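Local coordinates for histidine triad protein (Plasmodium falciparum 3D7, PDB 5CS2), which probably hydrolyses diadenosine triphosphate to AMP and ADP, as a member of the histidine triad family, at residues A[98-103]-A[115-120]; A[36-41]-A[59-64]; A[14-19]-A[194-199]. One frame throughout, in Å; residues are numbered along the deposited sequence.

In the fold
Contacts 1 and 2 meet in one five-stranded antiparallel sheet, where strand 116-122 lies beside strand 56-60. Their centres are 15 Å apart. They touch directly: V115 O lies 2.7 Å from T59 OG1, and H116 CB packs on T59 CB. Contact 1 carries H116, the predicted active-site histidine that would take up AMP, so contact 2 borders the predicted catalytic site through T59. Contact 3 joins the N-terminal loop to the C-terminal helix. It lies away from the annotated sites, its centre 22 Å from that of contact 1, with about 10 Å between nearest atoms. It does touch contact 2, where W14 CD1 and K18 CD both pack against T38 O.

Contact 1 of 3, residues A[98-103]-A[115-120]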
loop_
_atom_site.group_PDB
_atom_site.type_symbol
_atom_site.label_atom_id
_atom_site.label_comp_id
_atom_site.label_asym_id
_atom_site.label_seq_id
_atom_site.Cartn_x
_atom_site.Cartn_y
_atom_site.Cartn_z
ATOM N N PHE A 98 -5.381 -6.172 9.538
ATOM C CA PHE A 98 -5.632 -6.348 8.107
ATOM C C PHE A 98 -4.369 -6.758 7.393
ATOM O O PHE A 98 -3.279 -6.337 7.786
ATOM C CB PHE A 98 -6.078 -5.008 7.464
ATOM C CG PHE A 98 -7.283 -4.381 8.109
ATOM C CD1 PHE A 98 -8.567 -4.731 7.701
ATOM C CD2 PHE A 98 -7.142 -3.534 9.195
ATOM C CE1 PHE A 98 -9.686 -4.222 8.356
ATOM C CE2 PHE A 98 -8.265 -3.022 9.854
ATOM C CZ PHE A 98 -9.523 -3.369 9.423
ATOM N N SER A 99 -4.527 -7.534 6.338
ATOM C CA SER A 99 -3.454 -7.838 5.387
ATOM C C SER A 99 -3.755 -6.904 4.215
ATOM O O SER A 99 -4.886 -6.871 3.699
ATOM C CB SER A 99 -3.477 -9.290 4.920
ATOM O OG SER A 99 -3.144 -10.184 5.963
ATOM N N ILE A 100 -2.790 -6.052 3.873
ATOM C CA ILE A 100 -2.974 -5.096 2.794
ATOM C C ILE A 100 -1.918 -5.418 1.757
ATOM O O ILE A 100 -0.744 -5.529 2.119
ATOM C CB ILE A 100 -2.882 -3.641 3.284
ATOM C CG1 ILE A 100 -3.841 -3.368 4.506
ATOM C CG2 ILE A 100 -3.102 -2.660 2.123
ATOM C CD1 ILE A 100 -3.421 -2.118 5.242
ATOM N N ALA A 101 -2.303 -5.598 0.487
ATOM C CA ALA A 101 -1.266 -5.984 -0.488
ATOM C C ALA A 101 -1.573 -5.644 -1.906
ATOM O O ALA A 101 -2.739 -5.656 -2.306
ATOM C CB ALA A 101 -0.977 -7.463 -0.401
ATOM N N ILE A 102 -0.486 -5.406 -2.692
ATOM C CA ILE A 102 -0.549 -5.215 -4.147
ATOM C C ILE A 102 0.320 -6.318 -4.777
ATOM O O ILE A 102 1.474 -6.475 -4.374
ATOM C CB ILE A 102 -0.074 -3.817 -4.611
ATOM C CG1 ILE A 102 -0.856 -2.670 -3.918
ATOM C CG2 ILE A 102 -0.151 -3.689 -6.157
ATOM C CD1 ILE A 102 -0.366 -1.249 -4.341
ATOM N N GLN A 103 -0.251 -7.134 -5.695
ATOM C CA GLN A 103 0.526 -8.122 -6.450
ATOM C C GLN A 103 0.875 -7.333 -7.709
ATOM O O GLN A 103 0.090 -7.286 -8.661
ATOM C CB GLN A 103 -0.321 -9.373 -6.785
ATOM C CG GLN A 103 -0.852 -10.078 -5.557
ATOM C CD GLN A 103 -1.920 -11.054 -5.953
ATOM O OE1 GLN A 103 -2.999 -10.677 -6.402
ATOM N NE2 GLN A 103 -1.607 -12.320 -5.849
ATOM N N VAL A 115 -3.840 -2.568 -11.813
ATOM C CA VAL A 115 -3.365 -2.293 -10.437
ATOM C C VAL A 115 -4.522 -2.427 -9.479
ATOM O O VAL A 115 -5.536 -1.761 -9.669
ATOM C CB VAL A 115 -2.791 -0.849 -10.273
ATOM C CG1 VAL A 115 -2.296 -0.625 -8.833
ATOM C CG2 VAL A 115 -1.682 -0.571 -11.256
ATOM N N HIS A 116 -4.358 -3.237 -8.444
ATOM C CA HIS A 116 -5.403 -3.308 -7.397
ATOM C C HIS A 116 -4.819 -3.595 -6.017
ATOM O O HIS A 116 -3.808 -4.291 -5.885
ATOM C CB HIS A 116 -6.540 -4.291 -7.759
ATOM C CG HIS A 116 -6.106 -5.690 -8.051
ATOM N ND1 HIS A 116 -5.462 -6.009 -9.239
ATOM C CD2 HIS A 116 -6.275 -6.816 -7.329
ATOM C CE1 HIS A 116 -5.234 -7.311 -9.189
ATOM N NE2 HIS A 116 -5.715 -7.849 -8.068
ATOM N N ILE A 117 -5.488 -3.083 -4.966
ATOM C CA ILE A 117 -5.048 -3.349 -3.602
ATOM C C ILE A 117 -6.033 -4.317 -2.975
ATOM O O ILE A 117 -7.251 -4.110 -3.086
ATOM C CB ILE A 117 -5.049 -2.038 -2.765
ATOM C CG1 ILE A 117 -4.108 -0.947 -3.340
ATOM C CG2 ILE A 117 -4.730 -2.349 -1.273
ATOM C CD1 ILE A 117 -4.137 0.474 -2.641
ATOM N N HIS A 118 -5.511 -5.333 -2.309
ATOM C CA HIS A 118 -6.272 -6.311 -1.540
ATOM C C HIS A 118 -6.311 -5.815 -0.108
ATOM O O HIS A 118 -5.264 -5.439 0.448
ATOM C CB HIS A 118 -5.576 -7.669 -1.503
ATOM C CG HIS A 118 -5.520 -8.334 -2.825
ATOM N ND1 HIS A 118 -6.502 -9.208 -3.228
ATOM C CD2 HIS A 118 -4.595 -8.216 -3.803
ATOM C CE1 HIS A 118 -6.136 -9.614 -4.435
ATOM N NE2 HIS A 118 -4.994 -9.039 -4.816
ATOM N N ILE A 119 -7.499 -5.841 0.511
ATOM C CA ILE A 119 -7.628 -5.504 1.937
ATOM C C ILE A 119 -8.343 -6.700 2.509
ATOM O O ILE A 119 -9.476 -6.984 2.097
ATOM C CB ILE A 119 -8.394 -4.213 2.218
ATOM C CG1 ILE A 119 -7.651 -2.982 1.694
ATOM C CG2 ILE A 119 -8.703 -4.081 3.745
ATOM C CD1 ILE A 119 -8.495 -1.701 1.757
ATOM N N ILE A 120 -7.694 -7.397 3.433
ATOM C CA ILE A 120 -8.268 -8.617 4.025
ATOM C C ILE A 120 -8.315 -8.470 5.533
ATOM O O ILE A 120 -7.271 -8.510 6.204
ATOM C CB ILE A 120 -7.549 -9.931 3.604
ATOM C CG1 ILE A 120 -7.337 -10.034 2.074
ATOM C CG2 ILE A 120 -8.308 -11.167 4.154
ATOM C CD1 ILE A 120 -6.148 -10.851 1.632
HETATM O O HOH W 1 -2.952 -6.815 -6.515
HETATM O O HOH W 2 -2.141 -5.461 -9.042
HETATM O O HOH W 3 -4.472 -10.425 -9.180
#
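V115 opens segment 115-120; its backbone bonds K64, and its O bonds the T59 hydroxyl, OG1, at the neighbouring strand 56-60. At H116 two waters take over from direct strand pairing. One accepts from Q103 N and donates to H116 O. It also sits over one face of the H116 imidazole, 3.3 Å above the plane. The other links Q103 O to H116 N. The ring's ND1 bonds H114 O, while a third water, in the ring plane, joins NE2 weakly to Q103 OE1. I117 lies on the side of the sheet toward helix 72-93. Its CG1 meets I102 CG1 at 3.7 Å, the two side chains crossing obliquely. Its CG2 meets I100 CG2 at 3.8 Å, here alongside. H118 pairs with A101 by two backbone bonds. The one from H118 N to A101 O is nearly straight, 177° at the hydrogen. The H118 side chain, CG anti to its carbonyl carbon, lies on the other side of the sheet with A101 O at the ring edge. H118 NE2 gives a weak, bent bond to Q103 OE1 (3.0 Å, 134°), with amide and ring planes 79° apart. H55 engages ND1, so both ring nitrogens are held. I119 returns to the I117 side, where its CG2 lies 4.0 Å from F98 CD1. I120 closes the ladder with S99: S99 N to I120 O and I120 N to S99 O are both 2.9 Å. Beyond strand 98-103, the second subunit adds an antiparallel strand, so the sheet continues across the dimer. This antiparallel hairpin carries the histidine triad motif of the HIT fold. H116 is the predicted AMP-carrying nucleophile, and Q103 and H118 are predicted substrate-binding residues beside it.

Contact 2 of 3, residues A[36-41]-A[59-64]; sequences FITTKY and TTLKKK
One direct hydrogen bond joins segments 36-41 and 59-64. L61 N donates to Y41 O over 2.8 Å, with an angle of 166° at the hydrogen. The bond is straight at the donor, but the nitrogen sits above the carbonyl plane, 38° out of it. Y41 O has further company. T60 CA makes a CH...O contact with it at 3.4 Å. A water donates to the same oxygen at 2.9 Å and accepts from K62 N. Two hydrogen bonds therefore grip this carbonyl, and the water carries the link one residue beyond L61.

The van der Waals part rests on L61, whose side chain sets out toward segment 36-41. Its CG stands anti to its own carbonyl carbon (chi1 -77°). CD1 reaches back along the turn and lies 3.4 Å from T39 O, with K40 O a little further off. CD2 makes a looser contact with T38 CG2 at 4.3 Å. The leucine thus covers backbone carbonyls more than side chains. Y41 turns its side chain away from segment 59-64, and K40 CG lies over one face of its ring, toward the rim.

The other polar side chains bond within their own segment or outside both. T60 OG1 takes the crowded position between its backbone N and carbonyl carbon, and from there it donates to K62 O at 2.7 Å. This holds the chain as it leaves the strand. T39 OG1 bonds D77 and S42 N, and T38 OG1 bonds Y23.

Strands 35-38 and 56-60 are not sheet neighbours. Strand 42-46 runs between them, and L61 packs on its Y43. The contact joins the turn leading into that middle strand to the exit of strand 56-60. Helix 72-93 lies alongside, meeting K40 through D77 and Y41 through E73.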
loop_
_atom_site.group_PDB
_atom_site.type_symbol
_atom_site.label_atom_id
_atom_site.label_comp_id
_atom_site.label_asym_id
_atom_site.label_seq_id
_atom_site.Cartn_x
_atom_site.Cartn_y
_atom_site.Cartn_z
ATOM N N PHE A 36 -18.894 -0.648 -3.663
ATOM C CA PHE A 36 -19.367 0.051 -2.448
ATOM C C PHE A 36 -18.901 1.513 -2.376
ATOM O O PHE A 36 -19.405 2.267 -1.542
ATOM C CB PHE A 36 -18.996 -0.739 -1.199
ATOM C CG PHE A 36 -17.545 -1.167 -1.149
ATOM C CD1 PHE A 36 -16.541 -0.251 -0.832
ATOM C CD2 PHE A 36 -17.186 -2.487 -1.401
ATOM C CE1 PHE A 36 -15.190 -0.645 -0.810
ATOM C CE2 PHE A 36 -15.844 -2.891 -1.325
ATOM C CZ PHE A 36 -14.854 -1.965 -1.052
ATOM N N ILE A 37 -17.896 1.929 -3.198
ATOM C CA ILE A 37 -17.447 3.309 -3.173
ATOM C C ILE A 37 -16.771 3.645 -4.498
ATOM O O ILE A 37 -16.060 2.804 -5.039
ATOM C CB ILE A 37 -16.473 3.598 -1.966
ATOM C CG1 ILE A 37 -16.195 5.112 -1.802
ATOM C CG2 ILE A 37 -15.149 2.791 -2.084
ATOM C CD1 ILE A 37 -15.642 5.523 -0.355
ATOM N N THR A 38 -16.952 4.875 -4.950
ATOM C CA THR A 38 -16.319 5.460 -6.116
ATOM C C THR A 38 -15.746 6.797 -5.686
ATOM O O THR A 38 -16.414 7.561 -4.982
ATOM C CB THR A 38 -17.330 5.603 -7.290
ATOM O OG1 THR A 38 -17.944 4.332 -7.498
ATOM C CG2 THR A 38 -16.666 6.062 -8.581
ATOM N N THR A 39 -14.486 7.072 -6.098
ATOM C CA THR A 39 -13.755 8.299 -5.781
ATOM C C THR A 39 -13.375 8.975 -7.095
ATOM O O THR A 39 -13.763 8.494 -8.165
ATOM C CB THR A 39 -12.537 7.997 -4.861
ATOM O OG1 THR A 39 -11.557 7.333 -5.661
ATOM C CG2 THR A 39 -12.904 7.128 -3.656
ATOM N N LYS A 40 -12.611 10.067 -7.022
ATOM C CA LYS A 40 -12.174 10.809 -8.196
ATOM C C LYS A 40 -11.388 9.913 -9.167
ATOM O O LYS A 40 -11.566 10.046 -10.373
ATOM C CB LYS A 40 -11.327 12.023 -7.773
ATOM C CG LYS A 40 -10.955 12.956 -8.926
ATOM C CD LYS A 40 -10.276 14.226 -8.433
ATOM C CE LYS A 40 -9.950 15.166 -9.569
ATOM N NZ LYS A 40 -9.442 16.475 -9.072
ATOM N N TYR A 41 -10.547 8.993 -8.641
ATOM C CA TYR A 41 -9.692 8.117 -9.464
ATOM C C TYR A 41 -9.818 6.624 -9.200
ATOM O O TYR A 41 -9.218 5.834 -9.932
ATOM C CB TYR A 41 -8.223 8.524 -9.279
ATOM C CG TYR A 41 -7.907 9.947 -9.665
ATOM C CD1 TYR A 41 -7.737 10.310 -10.998
ATOM C CD2 TYR A 41 -7.746 10.931 -8.697
ATOM C CE1 TYR A 41 -7.442 11.625 -11.358
ATOM C CE2 TYR A 41 -7.406 12.237 -9.043
ATOM C CZ TYR A 41 -7.299 12.590 -10.376
ATOM O OH TYR A 41 -6.996 13.891 -10.704
ATOM N N THR A 59 -9.359 -0.431 -6.913
ATOM C CA THR A 59 -8.647 -0.329 -8.185
ATOM C C THR A 59 -8.816 1.046 -8.755
ATOM O O THR A 59 -9.668 1.811 -8.286
ATOM C CB THR A 59 -9.064 -1.471 -9.147
ATOM O OG1 THR A 59 -8.132 -1.541 -10.241
ATOM C CG2 THR A 59 -10.422 -1.275 -9.720
ATOM N N THR A 60 -8.036 1.370 -9.791
ATOM C CA THR A 60 -8.127 2.666 -10.451
ATOM C C THR A 60 -9.254 2.636 -11.467
ATOM O O THR A 60 -9.526 1.585 -12.026
ATOM C CB THR A 60 -6.806 3.002 -11.158
ATOM O OG1 THR A 60 -6.444 1.848 -11.914
ATOM C CG2 THR A 60 -5.689 3.362 -10.169
ATOM N N LEU A 61 -9.931 3.772 -11.692
ATOM C CA LEU A 61 -11.025 3.814 -12.667
ATOM C C LEU A 61 -10.434 3.646 -14.079
ATOM O O LEU A 61 -11.050 3.001 -14.936
ATOM C CB LEU A 61 -11.802 5.142 -12.546
ATOM C CG LEU A 61 -12.776 5.248 -11.365
ATOM C CD1 LEU A 61 -13.103 6.705 -11.035
ATOM C CD2 LEU A 61 -14.046 4.439 -11.593
ATOM N N LYS A 62 -9.223 4.202 -14.289
ATOM C CA LYS A 62 -8.466 4.071 -15.537
ATOM C C LYS A 62 -7.621 2.797 -15.476
ATOM O O LYS A 62 -6.938 2.557 -14.476
ATOM C CB LYS A 62 -7.590 5.317 -15.779
ATOM C CG LYS A 62 -6.842 5.270 -17.114
ATOM C CD LYS A 62 -6.538 6.647 -17.703
ATOM C CE LYS A 62 -5.867 6.549 -19.063
ATOM N NZ LYS A 62 -6.754 5.941 -20.101
ATOM N N LYS A 63 -7.683 1.960 -16.531
ATOM C CA LYS A 63 -6.919 0.718 -16.566
ATOM C C LYS A 63 -5.424 1.027 -16.706
ATOM O O LYS A 63 -5.001 1.653 -17.679
ATOM C CB LYS A 63 -7.402 -0.207 -17.690
ATOM C CG LYS A 63 -6.902 -1.628 -17.535
ATOM C CD LYS A 63 -6.828 -2.349 -18.872
ATOM C CE LYS A 63 -6.029 -3.617 -18.761
ATOM N NZ LYS A 63 -4.562 -3.383 -18.867
ATOM N N LYS A 64 -4.652 0.661 -15.676
ATOM C CA LYS A 64 -3.198 0.821 -15.623
ATOM C C LYS A 64 -2.667 -0.482 -15.076
ATOM O O LYS A 64 -3.207 -0.985 -14.093
ATOM C CB LYS A 64 -2.803 2.032 -14.788
ATOM C CG LYS A 64 -2.863 3.309 -15.622
ATOM C CD LYS A 64 -2.970 4.560 -14.802
ATOM C CE LYS A 64 -3.213 5.752 -15.706
ATOM N NZ LYS A 64 -2.413 6.953 -15.320
HETATM O O HOH W 4 -7.852 6.391 -12.437
#

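Contact 3 of 3, residues A[14-19]-A[194-199]; sequences WYKNKS and YINEKF
The indole of W14 reaches the last turns of helix 181-199 with its six-membered ring leading. Its CG is anti to the backbone N (chi1 179°), which directs the ring system at I195, N196 and F199. The I195 side chain crosses it obliquely, and CG2 comes within 3.6 Å of W14 CZ2. N196 crosses the indole at about a right angle. Its OD1 lies in the ring plane, at the edge, 3.6 Å from W14 CZ2. The amide and indole planes are 31° apart. At the far corner, W14 CZ3 meets F199 O at 3.6 Å and F199 CB at a looser 4.1 Å. F199 points its own ring away, to meet F84 edge-to-face.

K16 crosses N196 at about a right angle. Its CG touches N196 OD1 at 3.4 Å, and the chain then bends at chi3 and chi4, leading the amine away from the helix. K16 N sits over one face of the W14 indole, offset toward the rim. K16 and N17 are the middle residues of a type II turn from Y15 to K18, which K18 N closes by bonding Y15 O.

No direct hydrogen bond joins the two segments. Two waters bridge N17 and N196 instead. One accepts from N17 N and donates to N196 OD1 at 2.8 Å. The other donates to N17 OD1 and accepts from N196 ND2 at 2.9 Å. Both ends of the N196 amide, OD1 and ND2, are thus engaged by water. The loop is therefore held to the helix by van der Waals contact of the indole and by exchangeable water bridges at the surface.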
loop_
_atom_site.group_PDB
_atom_site.type_symbol
_atom_site.label_atom_id
_atom_site.label_comp_id
_atom_site.label_asym_id
_atom_site.label_seq_id
_atom_site.Cartn_x
_atom_site.Cartn_y
_atom_site.Cartn_z
ATOM N N TRP A 14 -15.515 12.458 -2.714
ATOM C CA TRP A 14 -16.656 11.580 -2.519
ATOM C C TRP A 14 -17.913 12.336 -2.076
ATOM O O TRP A 14 -17.846 13.347 -1.369
ATOM C CB TRP A 14 -16.324 10.487 -1.497
ATOM C CG TRP A 14 -17.448 9.538 -1.193
ATOM C CD1 TRP A 14 -17.751 8.383 -1.853
ATOM C CD2 TRP A 14 -18.421 9.671 -0.144
ATOM N NE1 TRP A 14 -18.866 7.801 -1.304
ATOM C CE2 TRP A 14 -19.297 8.568 -0.247
ATOM C CE3 TRP A 14 -18.673 10.651 0.837
ATOM C CZ2 TRP A 14 -20.366 8.372 0.642
ATOM C CZ3 TRP A 14 -19.742 10.461 1.707
ATOM C CH2 TRP A 14 -20.554 9.319 1.624
ATOM N N TYR A 15 -19.065 11.787 -2.458
ATOM C CA TYR A 15 -20.389 12.216 -2.010
ATOM C C TYR A 15 -21.284 10.998 -2.046
ATOM O O TYR A 15 -21.005 10.044 -2.796
ATOM C CB TYR A 15 -20.947 13.399 -2.817
ATOM C CG TYR A 15 -21.017 13.168 -4.311
ATOM C CD1 TYR A 15 -22.135 12.577 -4.895
ATOM C CD2 TYR A 15 -19.992 13.597 -5.151
ATOM C CE1 TYR A 15 -22.215 12.387 -6.273
ATOM C CE2 TYR A 15 -20.061 13.408 -6.529
ATOM C CZ TYR A 15 -21.181 12.813 -7.088
ATOM O OH TYR A 15 -21.245 12.622 -8.445
ATOM N N LYS A 16 -22.324 10.972 -1.185
ATOM C CA LYS A 16 -23.245 9.834 -1.139
ATOM C C LYS A 16 -23.779 9.618 -2.559
ATOM O O LYS A 16 -24.097 10.611 -3.243
ATOM C CB LYS A 16 -24.423 10.160 -0.210
ATOM C CG LYS A 16 -25.407 9.035 -0.041
ATOM C CD LYS A 16 -26.472 9.394 0.979
ATOM C CE LYS A 16 -27.793 9.791 0.353
ATOM N NZ LYS A 16 -27.754 11.139 -0.283
ATOM N N ASN A 17 -23.821 8.343 -3.002
ATOM C CA ASN A 17 -24.313 7.907 -4.311
ATOM C C ASN A 17 -23.382 8.213 -5.478
ATOM O O ASN A 17 -23.772 7.939 -6.611
ATOM C CB ASN A 17 -25.721 8.469 -4.607
ATOM C CG ASN A 17 -26.751 7.961 -3.650
ATOM O OD1 ASN A 17 -26.677 6.839 -3.126
ATOM N ND2 ASN A 17 -27.735 8.794 -3.407
ATOM N N LYS A 18 -22.145 8.740 -5.232
ATOM C CA LYS A 18 -21.230 8.973 -6.338
ATOM C C LYS A 18 -21.003 7.611 -7.044
ATOM O O LYS A 18 -20.715 6.613 -6.391
ATOM C CB LYS A 18 -19.891 9.514 -5.810
ATOM C CG LYS A 18 -18.873 9.825 -6.883
ATOM C CD LYS A 18 -17.623 10.483 -6.278
ATOM C CE LYS A 18 -16.522 10.709 -7.288
ATOM N NZ LYS A 18 -16.942 11.584 -8.416
ATOM N N SER A 19 -21.139 7.583 -8.369
ATOM C CA SER A 19 -20.931 6.350 -9.129
ATOM C C SER A 19 -20.274 6.631 -10.473
ATOM O O SER A 19 -20.063 7.790 -10.843
ATOM C CB SER A 19 -22.252 5.594 -9.294
ATOM O OG SER A 19 -23.194 6.350 -10.035
ATOM N N TYR A 194 -23.126 1.702 5.654
ATOM C CA TYR A 194 -22.312 2.169 6.769
ATOM C C TYR A 194 -21.581 3.452 6.432
ATOM O O TYR A 194 -21.612 4.378 7.224
ATOM C CB TYR A 194 -21.376 1.075 7.257
ATOM C CG TYR A 194 -20.649 1.454 8.525
ATOM C CD1 TYR A 194 -21.265 1.324 9.769
ATOM C CD2 TYR A 194 -19.360 1.986 8.481
ATOM C CE1 TYR A 194 -20.617 1.724 10.941
ATOM C CE2 TYR A 194 -18.696 2.373 9.647
ATOM C CZ TYR A 194 -19.333 2.248 10.872
ATOM O OH TYR A 194 -18.670 2.624 12.010
ATOM N N ILE A 195 -20.936 3.540 5.233
ATOM C CA ILE A 195 -20.269 4.753 4.817
ATOM C C ILE A 195 -21.272 5.913 4.834
ATOM O O ILE A 195 -20.994 6.953 5.419
ATOM C CB ILE A 195 -19.547 4.569 3.434
ATOM C CG1 ILE A 195 -18.450 3.497 3.538
ATOM C CG2 ILE A 195 -19.001 5.891 2.924
ATOM C CD1 ILE A 195 -17.861 2.941 2.134
ATOM N N ASN A 196 -22.457 5.709 4.218
ATOM C CA ASN A 196 -23.510 6.724 4.142
ATOM C C ASN A 196 -23.970 7.211 5.520
ATOM O O ASN A 196 -24.081 8.421 5.745
ATOM C CB ASN A 196 -24.682 6.172 3.341
ATOM C CG ASN A 196 -24.386 6.063 1.866
ATOM O OD1 ASN A 196 -23.440 6.669 1.356
ATOM N ND2 ASN A 196 -25.217 5.326 1.146
ATOM N N GLU A 197 -24.186 6.289 6.424
ATOM C CA GLU A 197 -24.660 6.582 7.785
ATOM C C GLU A 197 -23.670 7.465 8.572
ATOM O O GLU A 197 -24.079 8.448 9.199
ATOM C CB GLU A 197 -24.939 5.257 8.519
ATOM C CG GLU A 197 -25.469 5.416 9.936
ATOM C CD GLU A 197 -25.860 4.127 10.634
ATOM O OE1 GLU A 197 -24.965 3.451 11.189
ATOM O OE2 GLU A 197 -27.072 3.811 10.655
ATOM N N LYS A 198 -22.365 7.148 8.479
ATOM C CA LYS A 198 -21.330 7.858 9.225
ATOM C C LYS A 198 -20.770 9.080 8.553
ATOM O O LYS A 198 -20.215 9.944 9.243
ATOM C CB LYS A 198 -20.187 6.877 9.568
ATOM C CG LYS A 198 -20.605 5.674 10.406
ATOM C CD LYS A 198 -21.115 6.087 11.791
ATOM C CE LYS A 198 -21.519 4.894 12.623
ATOM N NZ LYS A 198 -22.168 5.322 13.887
ATOM N N PHE A 199 -20.885 9.183 7.219
ATOM C CA PHE A 199 -20.218 10.255 6.505
ATOM C C PHE A 199 -21.067 11.132 5.603
ATOM O O PHE A 199 -20.509 11.990 4.909
ATOM C CB PHE A 199 -19.037 9.655 5.711
ATOM C CG PHE A 199 -17.977 9.159 6.655
ATOM C CD1 PHE A 199 -17.173 10.059 7.357
ATOM C CD2 PHE A 199 -17.874 7.810 6.958
ATOM C CE1 PHE A 199 -16.231 9.599 8.285
ATOM C CE2 PHE A 199 -16.953 7.356 7.909
ATOM C CZ PHE A 199 -16.147 8.249 8.570
HETATM O O HOH W 5 -22.797 6.018 -1.266
HETATM O O HOH W 6 -25.264 4.952 -1.754
#